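Local atomic coordinates of glutathione S-transferase (Ceriporiopsis subvermispora, PDB entry 6J3E), a protein that binds glutathione as a serine-type glutathione S-transferase and probably catalyses its transfer to, or its attack on, electrophilic substrates. Residues Ala88-Leu93 against Pro101-Pro106; Arg125-Ile130 against Val212-Trp217; Lys196-Gly201 against Leu244-Lys249. All coordinates share one frame; numbering follows the deposited sequence.

Interaction 1: residues Ala88-Leu93 against Pro101-Pro106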
loop_
_atom_site.group_PDB
_atom_site.type_symbol
_atom_site.label_atom_id
_atom_site.label_comp_id
_atom_site.label_asym_id
_atom_site.label_seq_id
_atom_site.Cartn_x
_atom_site.Cartn_y
_atom_site.Cartn_z
ATOM N N ALA A 88 3.460 8.752 -13.487
ATOM C CA ALA A 88 2.986 8.860 -14.867
ATOM C C ALA A 88 4.123 9.125 -15.842
ATOM O O ALA A 88 4.043 8.702 -16.994
ATOM C CB ALA A 88 1.935 9.966 -14.987
ATOM N N ILE A 89 5.160 9.846 -15.407
ATOM C CA ILE A 89 6.372 9.990 -16.209
ATOM C C ILE A 89 6.949 8.613 -16.507
ATOM O O ILE A 89 7.322 8.297 -17.645
ATOM C CB ILE A 89 7.407 10.867 -15.476
ATOM C CG1 ILE A 89 6.798 12.174 -14.936
ATOM C CG2 ILE A 89 8.585 11.171 -16.380
ATOM C CD1 ILE A 89 6.710 13.238 -15.895
ATOM N N ALA A 90 7.027 7.773 -15.479
ATOM C CA ALA A 90 7.656 6.475 -15.641
ATOM C C ALA A 90 6.898 5.651 -16.664
ATOM O O ALA A 90 7.506 5.029 -17.546
ATOM C CB ALA A 90 7.732 5.748 -14.292
ATOM N N ARG A 91 5.562 5.658 -16.578
ATOM C CA ARG A 91 4.774 4.868 -17.521
ATOM C C ARG A 91 4.910 5.416 -18.923
ATOM O O ARG A 91 5.021 4.648 -19.885
ATOM C CB ARG A 91 3.302 4.831 -17.116
ATOM C CG ARG A 91 3.076 4.141 -15.779
ATOM C CD ARG A 91 1.612 4.105 -15.391
ATOM N NE ARG A 91 1.367 3.162 -14.319
ATOM C CZ ARG A 91 1.598 3.424 -13.049
ATOM N NH1 ARG A 91 1.329 2.491 -12.135
ATOM N NH2 ARG A 91 2.106 4.615 -12.662
ATOM N N TYR A 92 4.881 6.746 -19.055
ATOM C CA TYR A 92 5.072 7.348 -20.362
ATOM C C TYR A 92 6.426 6.971 -20.933
ATOM O O TYR A 92 6.540 6.641 -22.116
ATOM C CB TYR A 92 4.940 8.858 -20.266
ATOM C CG TYR A 92 5.432 9.528 -21.512
ATOM C CD1 TYR A 92 4.576 9.730 -22.595
ATOM C CD2 TYR A 92 6.763 9.947 -21.620
ATOM C CE1 TYR A 92 5.022 10.340 -23.746
ATOM C CE2 TYR A 92 7.220 10.554 -22.768
ATOM C CZ TYR A 92 6.343 10.750 -23.825
ATOM O OH TYR A 92 6.808 11.345 -24.960
ATOM N N LEU A 93 7.473 7.039 -20.117
ATOM C CA LEU A 93 8.796 6.675 -20.611
ATOM C C LEU A 93 8.857 5.203 -21.029
ATOM O O LEU A 93 9.485 4.871 -22.046
ATOM C CB LEU A 93 9.844 6.992 -19.549
ATOM C CG LEU A 93 9.930 8.488 -19.261
ATOM C CD1 LEU A 93 10.993 8.773 -18.218
ATOM C CD2 LEU A 93 10.183 9.241 -20.558
ATOM N N PRO A 101 15.293 0.068 -20.682
ATOM C CA PRO A 101 14.904 -0.849 -19.588
ATOM C C PRO A 101 13.549 -0.483 -18.995
ATOM O O PRO A 101 13.339 0.637 -18.531
ATOM C CB PRO A 101 16.035 -0.677 -18.565
ATOM C CG PRO A 101 17.196 -0.164 -19.347
ATOM C CD PRO A 101 16.611 0.684 -20.440
ATOM N N VAL A 102 12.623 -1.444 -19.019
ATOM C CA VAL A 102 11.284 -1.244 -18.471
ATOM C C VAL A 102 11.351 -1.075 -16.959
ATOM O O VAL A 102 12.076 -1.809 -16.269
ATOM C CB VAL A 102 10.385 -2.429 -18.852
ATOM C CG1 VAL A 102 9.096 -2.404 -18.055
ATOM C CG2 VAL A 102 10.088 -2.409 -20.348
ATOM N N VAL A 103 10.599 -0.103 -16.425
ATOM C CA VAL A 103 10.519 0.068 -14.979
ATOM C C VAL A 103 9.165 -0.330 -14.398
ATOM O O VAL A 103 9.098 -0.635 -13.200
ATOM C CB VAL A 103 10.886 1.501 -14.537
ATOM C CG1 VAL A 103 12.312 1.841 -14.949
ATOM C CG2 VAL A 103 9.892 2.518 -15.045
ATOM N N ILE A 104 8.099 -0.369 -15.187
ATOM C CA ILE A 104 6.829 -0.878 -14.664
ATOM C C ILE A 104 6.316 -1.983 -15.574
ATOM O O ILE A 104 5.407 -1.737 -16.378
ATOM C CB ILE A 104 5.778 0.238 -14.516
ATOM C CG1 ILE A 104 6.307 1.354 -13.605
ATOM C CG2 ILE A 104 4.450 -0.325 -13.978
ATOM C CD1 ILE A 104 5.281 2.428 -13.287
ATOM N N PRO A 105 6.845 -3.203 -15.479
ATOM C CA PRO A 105 6.353 -4.302 -16.324
ATOM C C PRO A 105 4.850 -4.445 -16.191
ATOM O O PRO A 105 4.304 -4.297 -15.087
ATOM C CB PRO A 105 7.090 -5.541 -15.785
ATOM C CG PRO A 105 7.804 -5.101 -14.572
ATOM C CD PRO A 105 7.948 -3.623 -14.609
ATOM N N PRO A 106 4.147 -4.705 -17.298
ATOM C CA PRO A 106 2.680 -4.540 -17.296
ATOM C C PRO A 106 1.946 -5.373 -16.259
ATOM O O PRO A 106 0.940 -4.904 -15.714
ATOM C CB PRO A 106 2.286 -4.949 -18.724
ATOM C CG PRO A 106 3.474 -4.629 -19.526
ATOM C CD PRO A 106 4.677 -4.898 -18.655
#

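Interaction 2: residues Arg125-Ile130 against Val212-Trp217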
loop_
_atom_site.group_PDB
_atom_site.type_symbol
_atom_site.label_atom_id
_atom_site.label_comp_id
_atom_site.label_asym_id
_atom_site.label_seq_id
_atom_site.Cartn_x
_atom_site.Cartn_y
_atom_site.Cartn_z
ATOM N N ARG A 125 4.492 10.612 5.002
ATOM C CA ARG A 125 3.998 11.434 6.100
ATOM C C ARG A 125 4.864 11.314 7.346
ATOM O O ARG A 125 4.875 12.237 8.164
ATOM C CB ARG A 125 2.560 11.070 6.429
ATOM C CG ARG A 125 1.757 10.738 5.208
ATOM C CD ARG A 125 0.655 9.772 5.563
ATOM N NE ARG A 125 -0.288 10.365 6.507
ATOM C CZ ARG A 125 -1.198 9.665 7.171
ATOM N NH1 ARG A 125 -2.028 10.267 8.020
ATOM N NH2 ARG A 125 -1.267 8.347 7.001
ATOM N N ALA A 126 5.592 10.205 7.507
ATOM C CA ALA A 126 6.529 10.091 8.622
ATOM C C ALA A 126 7.728 11.009 8.425
ATOM O O ALA A 126 8.226 11.596 9.388
ATOM C CB ALA A 126 6.985 8.640 8.785
ATOM N N LEU A 127 8.191 11.166 7.180
ATOM C CA LEU A 127 9.332 12.038 6.938
ATOM C C LEU A 127 8.996 13.499 7.188
ATOM O O LEU A 127 9.837 14.238 7.714
ATOM C CB LEU A 127 9.846 11.870 5.518
ATOM C CG LEU A 127 10.378 10.487 5.202
ATOM C CD1 LEU A 127 10.870 10.443 3.763
ATOM C CD2 LEU A 127 11.509 10.191 6.110
ATOM N N ALA A 128 7.771 13.917 6.861
ATOM C CA ALA A 128 7.440 15.339 6.730
ATOM C C ALA A 128 7.869 16.198 7.918
ATOM O O ALA A 128 8.503 17.243 7.688
ATOM C CB ALA A 128 5.934 15.469 6.453
ATOM N N PRO A 129 7.599 15.833 9.181
ATOM C CA PRO A 129 7.941 16.762 10.272
ATOM C C PRO A 129 9.427 17.048 10.396
ATOM O O PRO A 129 9.792 18.135 10.865
ATOM C CB PRO A 129 7.382 16.070 11.526
ATOM C CG PRO A 129 7.095 14.730 11.154
ATOM C CD PRO A 129 6.834 14.684 9.686
ATOM N N ILE A 130 10.289 16.134 9.963
ATOM C CA ILE A 130 11.726 16.375 9.991
ATOM C C ILE A 130 12.218 16.943 8.675
ATOM O O ILE A 130 13.066 17.841 8.656
ATOM C CB ILE A 130 12.466 15.075 10.347
ATOM C CG1 ILE A 130 12.336 14.799 11.853
ATOM C CG2 ILE A 130 13.932 15.137 9.877
ATOM C CD1 ILE A 130 12.599 13.374 12.242
ATOM N N VAL A 212 14.678 4.971 -3.559
ATOM C CA VAL A 212 15.926 5.728 -3.574
ATOM C C VAL A 212 15.645 7.200 -3.839
ATOM O O VAL A 212 16.414 8.073 -3.419
ATOM C CB VAL A 212 16.916 5.129 -4.595
ATOM C CG1 VAL A 212 17.373 3.744 -4.128
ATOM C CG2 VAL A 212 16.271 5.049 -5.957
ATOM N N GLY A 213 14.541 7.506 -4.522
ATOM C CA GLY A 213 14.149 8.897 -4.654
ATOM C C GLY A 213 14.010 9.571 -3.304
ATOM O O GLY A 213 14.607 10.626 -3.048
ATOM N N TRP A 214 13.237 8.959 -2.409
ATOM C CA TRP A 214 12.992 9.617 -1.139
ATOM C C TRP A 214 14.201 9.495 -0.223
ATOM O O TRP A 214 14.470 10.414 0.556
ATOM C CB TRP A 214 11.721 9.052 -0.494
ATOM C CG TRP A 214 10.484 9.466 -1.230
ATOM C CD1 TRP A 214 9.974 8.893 -2.372
ATOM C CD2 TRP A 214 9.610 10.557 -0.908
ATOM N NE1 TRP A 214 8.842 9.564 -2.776
ATOM C CE2 TRP A 214 8.595 10.589 -1.899
ATOM C CE3 TRP A 214 9.586 11.512 0.111
ATOM C CZ2 TRP A 214 7.566 11.542 -1.890
ATOM C CZ3 TRP A 214 8.566 12.451 0.119
ATOM C CH2 TRP A 214 7.568 12.462 -0.879
ATOM N N VAL A 215 14.960 8.402 -0.329
ATOM C CA VAL A 215 16.109 8.229 0.551
ATOM C C VAL A 215 17.216 9.202 0.177
ATOM O O VAL A 215 17.853 9.793 1.056
ATOM C CB VAL A 215 16.598 6.769 0.536
ATOM C CG1 VAL A 215 17.916 6.634 1.289
ATOM C CG2 VAL A 215 15.570 5.892 1.179
ATOM N N ILE A 216 17.439 9.418 -1.124
ATOM C CA ILE A 216 18.490 10.354 -1.529
ATOM C C ILE A 216 18.132 11.771 -1.093
ATOM O O ILE A 216 19.017 12.583 -0.791
ATOM C CB ILE A 216 18.769 10.262 -3.047
ATOM C CG1 ILE A 216 20.180 10.745 -3.345
ATOM C CG2 ILE A 216 17.789 11.090 -3.877
ATOM C CD1 ILE A 216 21.230 10.000 -2.587
ATOM N N TRP A 217 16.834 12.076 -1.019
ATOM C CA TRP A 217 16.376 13.341 -0.451
ATOM C C TRP A 217 16.823 13.473 0.993
ATOM O O TRP A 217 17.331 14.520 1.414
ATOM C CB TRP A 217 14.847 13.419 -0.557
ATOM C CG TRP A 217 14.172 14.603 0.088
ATOM C CD1 TRP A 217 14.578 15.916 0.059
ATOM C CD2 TRP A 217 12.961 14.578 0.860
ATOM N NE1 TRP A 217 13.686 16.697 0.741
ATOM C CE2 TRP A 217 12.686 15.907 1.245
ATOM C CE3 TRP A 217 12.072 13.562 1.245
ATOM C CZ2 TRP A 217 11.566 16.246 1.997
ATOM C CZ3 TRP A 217 10.969 13.897 2.001
ATOM C CH2 TRP A 217 10.719 15.232 2.364
#

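Interaction 3: residues Lys196-Gly201 against Leu244-Lys249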
loop_
_atom_site.group_PDB
_atom_site.type_symbol
_atom_site.label_atom_id
_atom_site.label_comp_id
_atom_site.label_asym_id
_atom_site.label_seq_id
_atom_site.Cartn_x
_atom_site.Cartn_y
_atom_site.Cartn_z
ATOM N N LYS A 196 15.420 -9.551 -0.386
ATOM C CA LYS A 196 15.806 -8.865 -1.610
ATOM C C LYS A 196 16.188 -7.415 -1.343
ATOM O O LYS A 196 15.871 -6.824 -0.295
ATOM C CB LYS A 196 14.675 -8.871 -2.629
ATOM C CG LYS A 196 14.077 -10.227 -2.905
ATOM C CD LYS A 196 12.647 -10.068 -3.420
ATOM C CE LYS A 196 11.750 -11.146 -2.844
ATOM N NZ LYS A 196 11.468 -11.002 -1.394
ATOM N N LEU A 197 16.864 -6.834 -2.330
ATOM C CA LEU A 197 17.026 -5.396 -2.382
ATOM C C LEU A 197 16.114 -4.749 -3.407
ATOM O O LEU A 197 15.767 -3.574 -3.252
ATOM C CB LEU A 197 18.480 -5.033 -2.681
ATOM C CG LEU A 197 19.314 -5.110 -1.411
ATOM C CD1 LEU A 197 20.690 -5.585 -1.762
ATOM C CD2 LEU A 197 19.344 -3.753 -0.730
ATOM N N LEU A 198 15.711 -5.486 -4.430
ATOM C CA LEU A 198 14.777 -5.006 -5.424
ATOM C C LEU A 198 13.469 -5.769 -5.307
ATOM O O LEU A 198 13.450 -6.972 -5.007
ATOM C CB LEU A 198 15.345 -5.179 -6.823
ATOM C CG LEU A 198 16.763 -4.652 -7.012
ATOM C CD1 LEU A 198 17.097 -4.695 -8.493
ATOM C CD2 LEU A 198 16.909 -3.229 -6.444
ATOM N N PHE A 199 12.372 -5.067 -5.590
ATOM C CA PHE A 199 11.050 -5.662 -5.410
ATOM C C PHE A 199 10.826 -6.882 -6.303
ATOM O O PHE A 199 10.258 -7.883 -5.845
ATOM C CB PHE A 199 9.971 -4.609 -5.643
ATOM C CG PHE A 199 9.562 -3.938 -4.390
ATOM C CD1 PHE A 199 10.385 -2.973 -3.813
ATOM C CD2 PHE A 199 8.400 -4.315 -3.745
ATOM C CE1 PHE A 199 10.037 -2.370 -2.625
ATOM C CE2 PHE A 199 8.036 -3.709 -2.552
ATOM C CZ PHE A 199 8.862 -2.737 -1.986
ATOM N N LEU A 200 11.230 -6.812 -7.584
ATOM C CA LEU A 200 11.066 -7.938 -8.503
ATOM C C LEU A 200 12.172 -8.974 -8.385
ATOM O O LEU A 200 12.188 -9.916 -9.184
ATOM C CB LEU A 200 11.004 -7.478 -9.964
ATOM C CG LEU A 200 10.188 -6.265 -10.386
ATOM C CD1 LEU A 200 10.459 -5.964 -11.860
ATOM C CD2 LEU A 200 8.699 -6.473 -10.136
ATOM N N GLY A 201 13.090 -8.817 -7.433
ATOM C CA GLY A 201 14.180 -9.754 -7.236
ATOM C C GLY A 201 15.484 -9.307 -7.865
ATOM O O GLY A 201 16.337 -8.702 -7.212
ATOM N N LEU A 244 21.015 2.623 -2.139
ATOM C CA LEU A 244 21.669 3.828 -2.624
ATOM C C LEU A 244 22.898 3.470 -3.445
ATOM O O LEU A 244 23.091 3.985 -4.552
ATOM C CB LEU A 244 22.042 4.735 -1.451
ATOM C CG LEU A 244 20.940 5.681 -0.987
ATOM C CD1 LEU A 244 21.517 6.820 -0.168
ATOM C CD2 LEU A 244 20.243 6.207 -2.199
ATOM N N ALA A 245 23.715 2.544 -2.936
ATOM C CA ALA A 245 24.931 2.165 -3.649
ATOM C C ALA A 245 24.606 1.549 -5.001
ATOM O O ALA A 245 25.243 1.869 -6.013
ATOM C CB ALA A 245 25.756 1.199 -2.805
ATOM N N LEU A 246 23.601 0.674 -5.038
ATOM C CA LEU A 246 23.219 0.029 -6.285
ATOM C C LEU A 246 22.861 1.034 -7.368
ATOM O O LEU A 246 23.065 0.764 -8.560
ATOM C CB LEU A 246 22.041 -0.902 -6.029
ATOM C CG LEU A 246 22.375 -2.264 -5.435
ATOM C CD1 LEU A 246 21.081 -2.959 -5.051
ATOM C CD2 LEU A 246 23.172 -3.087 -6.444
ATOM N N PHE A 247 22.319 2.185 -6.978
ATOM C CA PHE A 247 21.860 3.195 -7.916
ATOM C C PHE A 247 22.863 4.313 -8.120
ATOM O O PHE A 247 22.619 5.193 -8.951
ATOM C CB PHE A 247 20.526 3.791 -7.440
ATOM C CG PHE A 247 19.353 2.894 -7.683
ATOM C CD1 PHE A 247 18.960 1.972 -6.730
ATOM C CD2 PHE A 247 18.652 2.959 -8.889
ATOM C CE1 PHE A 247 17.883 1.129 -6.967
ATOM C CE2 PHE A 247 17.572 2.111 -9.141
ATOM C CZ PHE A 247 17.188 1.194 -8.177
ATOM N N GLU A 248 23.980 4.296 -7.387
ATOM C CA GLU A 248 24.898 5.431 -7.403
ATOM C C GLU A 248 25.261 5.857 -8.821
ATOM O O GLU A 248 25.259 7.051 -9.135
ATOM C CB GLU A 248 26.150 5.087 -6.617
ATOM C CG GLU A 248 27.064 6.256 -6.434
ATOM C CD GLU A 248 28.032 6.013 -5.305
ATOM O OE1 GLU A 248 28.705 6.983 -4.892
ATOM O OE2 GLU A 248 28.106 4.851 -4.828
ATOM N N LYS A 249 25.540 4.890 -9.702
ATOM C CA LYS A 249 25.862 5.187 -11.094
ATOM C C LYS A 249 24.742 5.945 -11.806
ATOM O O LYS A 249 24.945 6.422 -12.932
ATOM C CB LYS A 249 26.180 3.886 -11.839
ATOM C CG LYS A 249 24.956 3.069 -12.229
ATOM C CD LYS A 249 25.246 1.566 -12.455
ATOM C CE LYS A 249 25.135 0.768 -11.155
ATOM N NZ LYS A 249 24.978 -0.692 -11.402
#

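Interaction 1: residues Ala88-Leu93 against Pro101-Pro106
Ile-104 reaches from the loop after helix 86-96 back onto that helix and sets its terminal methyl against Arg-91. CD1 lies over one face of the guanidinium, 3.8 Å above its plane and over its centre, and the same methyl rests 3.7 Å from Arg-91 CG. The ethyl branch gets there because CG1 stands anti to the carbonyl carbon (chi1 -57°) and CD1 continues the extended chain. Beside this pair Ala-90, whose short side chain points toward the loop, meets Val-103: its CB lies 4.0 Å from Val-103 CG2. Ala-90, Val-103 and Ile-104 are buried and form the enclosed side. The partly exposed Arg-91 makes the more open side, although its CG and guanidinium face fit closely on CD1; its NE forms a salt bridge to Asp-109, and its chain packs on Ala-191 of the second subunit. A leucine in place of this arginine would probably leave Asp-109 without its ionic mate and deprive the Ile-104 methyl of the flat surface it rests on. Asp-94 further secures the turn-back, its carboxylate accepting bonds from the backbone N of Val-103 and of Ile-104. Helix 86-96 also packs on strand 81-84, through Ala-88, Ile-89 and Tyr-92, and on helix 22-34, through Ile-89 and Leu-93, while Tyr-206, at the start of helix 206-222, packs on Ala-90, Val-103 and Ile-104 alike.

Interaction 2: residues Arg125-Ile130 against Val212-Trp217
Leu-127 sets a single methyl, CD1, against two tryptophans of helix 206-222 at once, at the notch where their rings come together. CD1 lies 3.9 Å from CZ3 of Trp-217 and 4.0 Å from CE3 of Trp-214, so both indoles offer the six-membered part of the ring to the same carbon. It approaches each ring at a slant. The leucine crosses the chain of Trp-214, whereas it and Trp-217 run past one another in opposite directions. Two different first torsions bring both indoles to the same methyl: Trp-214 has CG anti to the carbonyl carbon (chi1 -70°), while Trp-217 has CG anti to its backbone N (chi1 175°). The contact is entirely apolar and all three residues are buried. Their nearest backbones, at Leu-127 and Trp-214, keep CA atoms 9.2 Å apart, a separation bridged by these long side chains.

This is helix-to-helix packing inside the all-helical C-terminal domain of the glutathione S-transferase fold, between the long helix 109-136 and helix 206-222. Around Leu-127 the long helix is kinked, with the N of Ala-126, Pro-129 and Ile-130 lacking bonds to the preceding turn; proline has no N-H to give, and the N of Ile-130 bonds instead to the O of Leu-127.

In the next shell, Ile-178 of helix 169-189 also packs on Leu-127. Trp-214 meets the ring of Phe-119 with planes at about 55° and packs on Pro-22 and Lys-26, while Trp-217 meets the ring of Trp-20. Lys-26 and Asn-23 are glutathione-binding residues, and their side chains come within about 3 and 4 Å of that of Trp-214, placing the indole beside the glutathione site.

Interaction 3: residues Lys196-Gly201 against Leu244-Lys249
Leu-246 projects from helix 235-247 as a knob and fits its CD1 methyl against two consecutive leucines of the opposing loop. That methyl comes to 4.1 Å from CB of Leu-197, at the root of the side chain, and to 4.4 Å from CD2 of Leu-198, at a branch tip, so it occupies the shallow hollow between the two. The first torsion of Leu-246 (chi1 -80°) leaves CG anti to the carbonyl carbon, with the branch carried out toward the loop. A second bump runs the other way: CD2 of Leu-198 extends to the ring of Phe-247, approaching CE1 obliquely at 4.5 Å. Leu-198 thus touches both Leu-246 and Phe-247, whereas Leu-197 lies at the outer margin near the exposed Leu-246. The loop contains a type I turn from Leu-198 to Gly-201, closed by a bond from Gly-201 N to Leu-198 O. Polar ties flank the hollow, with Leu-197 O accepting from Gln-243 NE2 and Lys-196 O from Lys-239 NZ. On the inner side Phe-247 rests on Val-212 of helix 206-222. Within the C-terminal domain the contact fastens the loop after helix 169-189 to the last long helix. Being purely apolar, the contact has no directional bonds to fix its geometry, so the fit rests on shape, and the rather wide spacings imply gentle rather than tight packing.

How the interactions relate
From the N terminus, interaction 1 comes first: it closes a short loop, folding the segment after helix 86-96 back onto that helix before helix 109-136 begins. Interaction 2 then spans 82 residues, tying helix 109-136 to helix 206-222. Interaction 3 opens within that span and closes beyond it, so the two cross, the order being 125-130, 196-201, 212-217 and 244-249. They share a seam, where Val-212, Val-215 and Ile-216 pack on Leu-244. Interaction 1 touches interaction 3 through Pro-105 and Leu-200. Interaction 1 fastens the last helix of the thioredoxin-like domain to the linking loop, and interactions 2 and 3 tie helices and loop inside the helical domain.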